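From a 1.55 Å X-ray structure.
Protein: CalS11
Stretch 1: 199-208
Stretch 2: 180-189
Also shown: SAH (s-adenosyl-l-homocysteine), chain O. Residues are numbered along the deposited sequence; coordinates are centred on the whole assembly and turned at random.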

ATOM      1  N   VAL B 199       7.801  31.749  23.732  1.00  9.23           N
ATOM      2  CA  VAL B 199       8.187  30.373  23.881  1.00  8.92           C
ATOM      3  C   VAL B 199       8.403  29.743  22.525  1.00  8.45           C
ATOM      4  O   VAL B 199       9.338  28.972  22.351  1.00  9.78           O
ATOM      5  CB  VAL B 199       7.129  29.607  24.687  1.00  8.57           C
ATOM      6  CG1 VAL B 199       7.399  28.096  24.593  1.00 10.36           C
ATOM      7  CG2 VAL B 199       7.153  30.074  26.156  1.00 10.71           C
ATOM      8  N   LEU B 200       7.591  30.095  21.521  1.00  8.08           N
ATOM      9  CA  LEU B 200       7.829  29.560  20.181  1.00  9.93           C
ATOM     10  C   LEU B 200       9.229  29.938  19.729  1.00 10.95           C
ATOM     11  O   LEU B 200       9.960  29.117  19.143  1.00 12.35           O
ATOM     12  CB  LEU B 200       6.829  30.164  19.170  1.00 12.04           C
ATOM     13  CG  LEU B 200       5.491  29.482  19.066  1.00 14.44           C
ATOM     14  CD1 LEU B 200       4.591  30.419  18.198  1.00 15.19           C
ATOM     15  CD2 LEU B 200       5.628  28.052  18.431  1.00 14.25           C
ATOM     16  N   GLU B 201       9.604  31.189  19.966  1.00 11.97           N
ATOM     17  CA  GLU B 201      10.982  31.657  19.547  1.00 11.09           C
ATOM     18  C   GLU B 201      12.097  30.866  20.281  1.00 11.93           C
ATOM     19  O   GLU B 201      13.126  30.494  19.666  1.00 14.21           O
ATOM     20  CB  GLU B 201      11.104  33.163  19.815  1.00 11.27           C
ATOM     21  CG  GLU B 201      10.313  33.968  18.839  1.00 11.40           C
ATOM     22  CD  GLU B 201      10.009  35.373  19.301  1.00 13.95           C
ATOM     23  OE1 GLU B 201      10.202  35.702  20.495  1.00 15.74           O
ATOM     24  OE2 GLU B 201       9.505  36.158  18.447  1.00 15.29           O
ATOM     25  N   ALA B 202      11.894  30.641  21.575  1.00 10.81           N
ATOM     26  CA  ALA B 202      12.872  29.943  22.415  1.00 10.44           C
ATOM     27  C   ALA B 202      13.066  28.446  22.051  1.00 10.34           C
ATOM     28  O   ALA B 202      14.209  27.953  22.087  1.00 10.30           O
ATOM     29  CB  ALA B 202      12.452  30.060  23.928  1.00 10.38           C
ATOM     30  N   ILE B 203      11.971  27.747  21.716  1.00  9.78           N
ATOM     31  CA  ILE B 203      12.088  26.311  21.540  1.00  9.58           C
ATOM     32  C   ILE B 203      12.635  25.917  20.170  1.00 10.01           C
ATOM     33  O   ILE B 203      13.069  24.771  20.006  1.00 10.35           O
ATOM     34  CB  ILE B 203      10.755  25.558  21.773  1.00 10.62           C
ATOM     35  CG1 ILE B 203       9.722  25.940  20.709  1.00 10.71           C
ATOM     36  CG2 ILE B 203      10.254  25.744  23.193  1.00 11.42           C
ATOM     37  CD1 ILE B 203       8.491  25.028  20.726  1.00 13.42           C
ATOM     38  N   ARG B 204      12.667  26.845  19.209  1.00 10.26           N
ATOM     39  CA  ARG B 204      13.004  26.472  17.854  1.00 12.14           C
ATOM     40  C   ARG B 204      14.320  25.696  17.696  1.00 11.70           C
ATOM     41  O   ARG B 204      14.334  24.730  16.933  1.00 11.87           O
ATOM     42  CB  ARG B 204      13.023  27.719  16.925  1.00 15.25           C
ATOM     43  CG  ARG B 204      12.973  27.358  15.470  1.00 16.85           C
ATOM     44  CD  ARG B 204      12.816  28.543  14.567  1.00 19.34           C
ATOM     45  NE  ARG B 204      12.885  28.072  13.205  1.00 21.07           N
ATOM     46  CZ  ARG B 204      12.457  28.785  12.178  1.00 23.09           C
ATOM     47  NH1 ARG B 204      11.947  30.006  12.402  1.00 22.83           N
ATOM     48  NH2 ARG B 204      12.550  28.286  10.948  1.00 23.67           N
ATOM     49  N   PRO B 205      15.414  26.092  18.419  1.00 10.22           N
ATOM     50  CA  PRO B 205      16.684  25.386  18.128  1.00  9.21           C
ATOM     51  C   PRO B 205      16.700  23.952  18.661  1.00  8.90           C
ATOM     52  O   PRO B 205      17.636  23.196  18.396  1.00 10.38           O
ATOM     53  CB  PRO B 205      17.759  26.275  18.803  1.00 10.72           C
ATOM     54  CG  PRO B 205      17.116  27.566  19.086  1.00 10.72           C
ATOM     55  CD  PRO B 205      15.625  27.286  19.255  1.00  9.58           C
ATOM     56  N   TYR B 206      15.647  23.562  19.406  1.00  8.62           N
ATOM     57  CA  TYR B 206      15.667  22.257  20.092  1.00  7.91           C
ATOM     58  C   TYR B 206      14.708  21.272  19.458  1.00  7.61           C
ATOM     59  O   TYR B 206      14.594  20.142  19.898  1.00  9.32           O
ATOM     60  CB  TYR B 206      15.348  22.423  21.598  1.00  8.72           C
ATOM     61  CG  TYR B 206      16.349  23.353  22.221  1.00  9.05           C
ATOM     62  CD1 TYR B 206      17.558  22.848  22.736  1.00  9.98           C
ATOM     63  CD2 TYR B 206      16.101  24.733  22.310  1.00  9.89           C
ATOM     64  CE1 TYR B 206      18.514  23.713  23.292  1.00 10.83           C
ATOM     65  CE2 TYR B 206      17.050  25.572  22.851  1.00 11.06           C
ATOM     66  CZ  TYR B 206      18.234  25.080  23.349  1.00 10.99           C
ATOM     67  OH  TYR B 206      19.180  25.948  23.873  1.00 13.20           O
ATOM     68  N   LEU B 207      14.045  21.682  18.368  1.00  7.72           N
ATOM     69  CA  LEU B 207      13.103  20.808  17.648  1.00  8.69           C
ATOM     70  C   LEU B 207      13.872  20.022  16.570  1.00  9.31           C
ATOM     71  O   LEU B 207      14.855  20.526  16.011  1.00 10.98           O
ATOM     72  CB  LEU B 207      12.051  21.656  16.933  1.00 10.01           C
ATOM     73  CG  LEU B 207      11.146  22.461  17.895  1.00  8.16           C
ATOM     74  CD1 LEU B 207      10.311  23.540  17.137  1.00 10.21           C
ATOM     75  CD2 LEU B 207      10.217  21.498  18.676  1.00  9.30           C
ATOM     76  N   THR B 208      13.438  18.801  16.274  1.00  8.21           N
ATOM     77  CA  THR B 208      13.937  18.110  15.095  1.00  9.02           C
ATOM     78  C   THR B 208      12.829  17.966  14.048  1.00  9.02           C
ATOM     79  O   THR B 208      11.670  18.262  14.340  1.00  9.10           O
ATOM     80  CB  THR B 208      14.600  16.724  15.461  1.00  8.52           C
ATOM     81  OG1 THR B 208      15.274  16.208  14.305  1.00  9.07           O
ATOM     82  CG2 THR B 208      13.568  15.708  15.853  1.00  8.49           C
TER
HETATM   83  N   SAH O 258      -3.288  22.550  30.312  1.00  9.79           N
HETATM   84  CA  SAH O 258      -4.299  22.864  31.373  1.00 10.23           C
HETATM   85  CB  SAH O 258      -4.979  24.208  31.169  1.00  9.20           C
HETATM   86  CG  SAH O 258      -3.993  25.387  31.302  1.00  9.29           C
HETATM   87  SD  SAH O 258      -4.899  26.898  31.558  1.00 10.34           S
HETATM   88  C   SAH O 258      -5.349  21.757  31.307  1.00 12.03           C
HETATM   89  O   SAH O 258      -6.315  21.743  32.130  1.00 12.30           O
HETATM   90  OXT SAH O 258      -5.218  20.796  30.538  1.00 11.85           O
HETATM   91  C5' SAH O 258      -3.729  28.164  31.040  1.00  9.70           C
HETATM   92  C4' SAH O 258      -2.438  28.242  31.925  1.00  9.00           C
HETATM   93  O4' SAH O 258      -1.474  29.065  31.254  1.00  9.67           O
HETATM   94  C3' SAH O 258      -2.765  28.947  33.250  1.00  9.51           C
HETATM   95  O3' SAH O 258      -2.536  28.049  34.364  1.00 10.19           O
HETATM   96  C2' SAH O 258      -1.844  30.154  33.226  1.00 10.52           C
HETATM   97  O2' SAH O 258      -1.302  30.536  34.507  1.00 11.26           O
HETATM   98  C1' SAH O 258      -0.729  29.695  32.256  1.00  9.10           C
HETATM   99  N9  SAH O 258      -0.003  30.840  31.655  1.00  9.50           N
HETATM  100  C8  SAH O 258      -0.491  31.795  30.821  1.00 11.22           C
HETATM  101  N7  SAH O 258       0.525  32.668  30.597  1.00 10.20           N
HETATM  102  C5  SAH O 258       1.624  32.289  31.282  1.00  9.83           C
HETATM  103  C6  SAH O 258       2.987  32.811  31.430  1.00  9.24           C
HETATM  104  N6  SAH O 258       3.336  33.977  30.839  1.00 12.05           N
HETATM  105  N1  SAH O 258       3.829  32.091  32.213  1.00 10.83           N
HETATM  106  C2  SAH O 258       3.449  30.925  32.817  1.00 10.60           C
HETATM  107  N3  SAH O 258       2.195  30.422  32.783  1.00 10.02           N
HETATM  108  C4  SAH O 258       1.292  31.068  31.962  1.00  9.51           C
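Stretch 2 180-189: QTVIALAYFD

Stretch 2 packs along stretch 1 through mostly apolar side chains, partly strand against helix and partly through the segments that adjoin them, with a single backbone hydrogen bond between Ile 183 and Tyr 206. The contact buries 486 Å², counting both sides.

Stretch 1 opens in a helix that begins earlier in the chain, and Arg 204 to Tyr 206 form a 3-10 segment. In the helix, Ile 203 N bonds to Val 199 O at 3.0 Å. In the 3-10 segment, Tyr 206 N bonds to Ile 203 O at 2.9 Å. Stretch 2 approaches as an extended chain through Thr 181, Val 182 and Ile 183. It turns a corner at Ala 184, then continues as a strand through Ala 186 and Phe 188. Helix and strand are nearly antiparallel, at 171° between their N-to-C directions. Their axes come within 11.1 Å, so side chains fill the space between them.

Phe 188 lies at the Val 199 end of the helix. Its chi1 is m, and its CB points toward stretch 1. Phe 188 CE2 is 3.5 Å from Val 199 CG1, and Phe 188 CZ is 3.6 Å from Leu 200 CD2. Ile 203 CD1 sits at the edge of the same ring, 3.8 Å from Phe 188 CZ. Three side chains spaced over about one turn of the helix thus share one aromatic partner.

Ile 203 also reaches two other residues. Its CD1 is 3.8 Å from Ala 186 CB, and its CB is 3.6 Å from Ile 183 CD1. Ala 186 and Phe 188 both point toward the helix, while Leu 185 points away, as expected for alternating strand residues.

Ile 183 has the largest covered area of any residue here. Its CD1 also lies 3.8 Å from Tyr 206 CB, so the methyl rests against both Ile 203 and Tyr 206. Leu 207 CD2 approaches Ile 183 CB at 4.0 Å.

The polar link is Ile 183 N to Tyr 206 O, 2.9 Å and nearly straight at 167°. The same carbonyl receives a CA-H...O contact, with Val 182 CA 3.5 Å from Tyr 206 O. The backbones are close here: the CA atoms of Tyr 206 and Val 182 are 5.0 Å apart. The Tyr 206 ring meets Thr 181 edge-on, with Tyr 206 CD1 3.3 Å from Thr 181 O.

Glu 201, Ala 202, Arg 204 and Pro 205 take no part. Beyond the contact, Asp 189 OD2 accepts a hydrogen bond from SAH N at 2.7 Å.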

ATOM      1  N   GLN B 180      21.338  19.537  26.663  1.00 10.31           N
ATOM      2  CA  GLN B 180      21.071  18.211  26.084  1.00  9.66           C
ATOM      3  C   GLN B 180      19.688  18.135  25.472  1.00  9.85           C
ATOM      4  O   GLN B 180      19.372  17.128  24.822  1.00 10.11           O
ATOM      5  CB  GLN B 180      21.193  17.123  27.149  1.00 10.51           C
ATOM      6  CG  GLN B 180      19.949  16.979  28.068  1.00  9.57           C
ATOM      7  CD  GLN B 180      19.859  18.071  29.162  1.00  8.85           C
ATOM      8  OE1 GLN B 180      20.760  18.913  29.309  1.00 10.16           O
ATOM      9  NE2 GLN B 180      18.735  18.055  29.948  1.00  9.48           N
ATOM     10  N   THR B 181      18.859  19.207  25.649  1.00  9.32           N
ATOM     11  CA  THR B 181      17.433  19.082  25.320  1.00  9.11           C
ATOM     12  C   THR B 181      17.174  18.868  23.811  1.00  8.84           C
ATOM     13  O   THR B 181      17.726  19.597  22.936  1.00  9.67           O
ATOM     14  CB  THR B 181      16.661  20.365  25.739  1.00  9.55           C
ATOM     15  OG1 THR B 181      16.764  20.503  27.155  1.00 11.17           O
ATOM     16  CG2 THR B 181      15.190  20.334  25.274  1.00 10.28           C
ATOM     17  N   VAL B 182      16.390  17.840  23.510  1.00  9.01           N
ATOM     18  CA  VAL B 182      15.677  17.790  22.243  1.00  8.57           C
ATOM     19  C   VAL B 182      14.184  17.823  22.643  1.00  8.67           C
ATOM     20  O   VAL B 182      13.826  17.261  23.663  1.00  9.49           O
ATOM     21  CB  VAL B 182      15.994  16.503  21.417  1.00  8.38           C
ATOM     22  CG1 VAL B 182      15.175  16.511  20.116  1.00  9.48           C
ATOM     23  CG2 VAL B 182      17.488  16.404  21.094  1.00  9.23           C
ATOM     24  N   ILE B 183      13.334  18.542  21.914  1.00  7.26           N
ATOM     25  CA  ILE B 183      11.882  18.611  22.262  1.00  8.73           C
ATOM     26  C   ILE B 183      11.151  17.743  21.312  1.00  7.89           C
ATOM     27  O   ILE B 183      11.102  18.025  20.097  1.00  9.96           O
ATOM     28  CB  ILE B 183      11.347  20.065  22.189  1.00  9.24           C
ATOM     29  CG1 ILE B 183      12.114  20.899  23.228  1.00  8.99           C
ATOM     30  CG2 ILE B 183       9.744  20.100  22.435  1.00 10.32           C
ATOM     31  CD1 ILE B 183      11.888  22.419  23.118  1.00  9.34           C
ATOM     32  N   ALA B 184      10.579  16.651  21.814  1.00  6.71           N
ATOM     33  CA  ALA B 184       9.745  15.788  20.967  1.00  6.13           C
ATOM     34  C   ALA B 184       8.317  16.307  20.773  1.00  7.55           C
ATOM     35  O   ALA B 184       7.772  16.240  19.667  1.00  9.09           O
ATOM     36  CB  ALA B 184       9.715  14.380  21.522  1.00  8.20           C
ATOM     37  N   LEU B 185       7.747  16.824  21.856  1.00  7.60           N
ATOM     38  CA  LEU B 185       6.355  17.299  21.823  1.00  8.59           C
ATOM     39  C   LEU B 185       6.290  18.574  22.671  1.00  8.38           C
ATOM     40  O   LEU B 185       6.691  18.584  23.832  1.00  9.44           O
ATOM     41  CB  LEU B 185       5.382  16.210  22.362  1.00  9.37           C
ATOM     42  CG  LEU B 185       3.914  16.614  22.616  1.00 11.70           C
ATOM     43  CD1 LEU B 185       3.256  17.092  21.300  1.00 12.79           C
ATOM     44  CD2 LEU B 185       3.178  15.429  23.229  1.00 13.04           C
ATOM     45  N   ALA B 186       5.836  19.665  22.068  1.00  7.86           N
ATOM     46  CA  ALA B 186       5.684  20.972  22.728  1.00  8.07           C
ATOM     47  C   ALA B 186       4.207  21.298  22.681  1.00  8.08           C
ATOM     48  O   ALA B 186       3.638  21.490  21.576  1.00  9.69           O
ATOM     49  CB  ALA B 186       6.470  22.045  22.004  1.00  9.02           C
ATOM     50  N   TYR B 187       3.549  21.246  23.865  1.00  7.74           N
ATOM     51  CA  TYR B 187       2.107  21.487  23.970  1.00  7.45           C
ATOM     52  C   TYR B 187       1.834  22.898  24.469  1.00  6.58           C
ATOM     53  O   TYR B 187       2.036  23.213  25.643  1.00  7.66           O
ATOM     54  CB  TYR B 187       1.436  20.405  24.856  1.00  8.94           C
ATOM     55  CG  TYR B 187      -0.059  20.411  24.599  1.00  9.29           C
ATOM     56  CD1 TYR B 187      -0.925  21.259  25.320  1.00 10.27           C
ATOM     57  CD2 TYR B 187      -0.622  19.611  23.599  1.00 10.78           C
ATOM     58  CE1 TYR B 187      -2.282  21.335  25.004  1.00 11.32           C
ATOM     59  CE2 TYR B 187      -1.974  19.654  23.299  1.00 11.25           C
ATOM     60  CZ  TYR B 187      -2.789  20.517  23.990  1.00 10.70           C
ATOM     61  OH  TYR B 187      -4.140  20.563  23.675  1.00 12.78           O
ATOM     62  N   PHE B 188       1.350  23.757  23.579  1.00  7.30           N
ATOM     63  CA  PHE B 188       1.047  25.135  23.960  1.00  7.31           C
ATOM     64  C   PHE B 188      -0.368  25.286  24.472  1.00  7.89           C
ATOM     65  O   PHE B 188      -1.345  25.138  23.714  1.00  9.71           O
ATOM     66  CB  PHE B 188       1.219  26.035  22.716  1.00  9.25           C
ATOM     67  CG  PHE B 188       2.657  26.314  22.411  1.00  9.14           C
ATOM     68  CD1 PHE B 188       3.444  25.379  21.706  1.00 10.63           C
ATOM     69  CD2 PHE B 188       3.215  27.503  22.803  1.00  9.63           C
ATOM     70  CE1 PHE B 188       4.809  25.636  21.429  1.00 10.40           C
ATOM     71  CE2 PHE B 188       4.541  27.785  22.532  1.00  9.58           C
ATOM     72  CZ  PHE B 188       5.372  26.844  21.808  1.00 11.22           C
ATOM     73  N   ASP B 189      -0.481  25.651  25.725  1.00  8.28           N
ATOM     74  CA  ASP B 189      -1.785  25.887  26.342  1.00  8.01           C
ATOM     75  C   ASP B 189      -1.741  27.086  27.285  1.00  9.30           C
ATOM     76  O   ASP B 189      -2.291  27.063  28.411  1.00 10.44           O
ATOM     77  CB  ASP B 189      -2.271  24.646  27.112  1.00 10.75           C
ATOM     78  CG  ASP B 189      -3.769  24.659  27.357  1.00 14.00           C
ATOM     79  OD1 ASP B 189      -4.441  25.586  26.885  1.00 14.75           O
ATOM     80  OD2 ASP B 189      -4.266  23.720  28.031  1.00 15.83           O
TER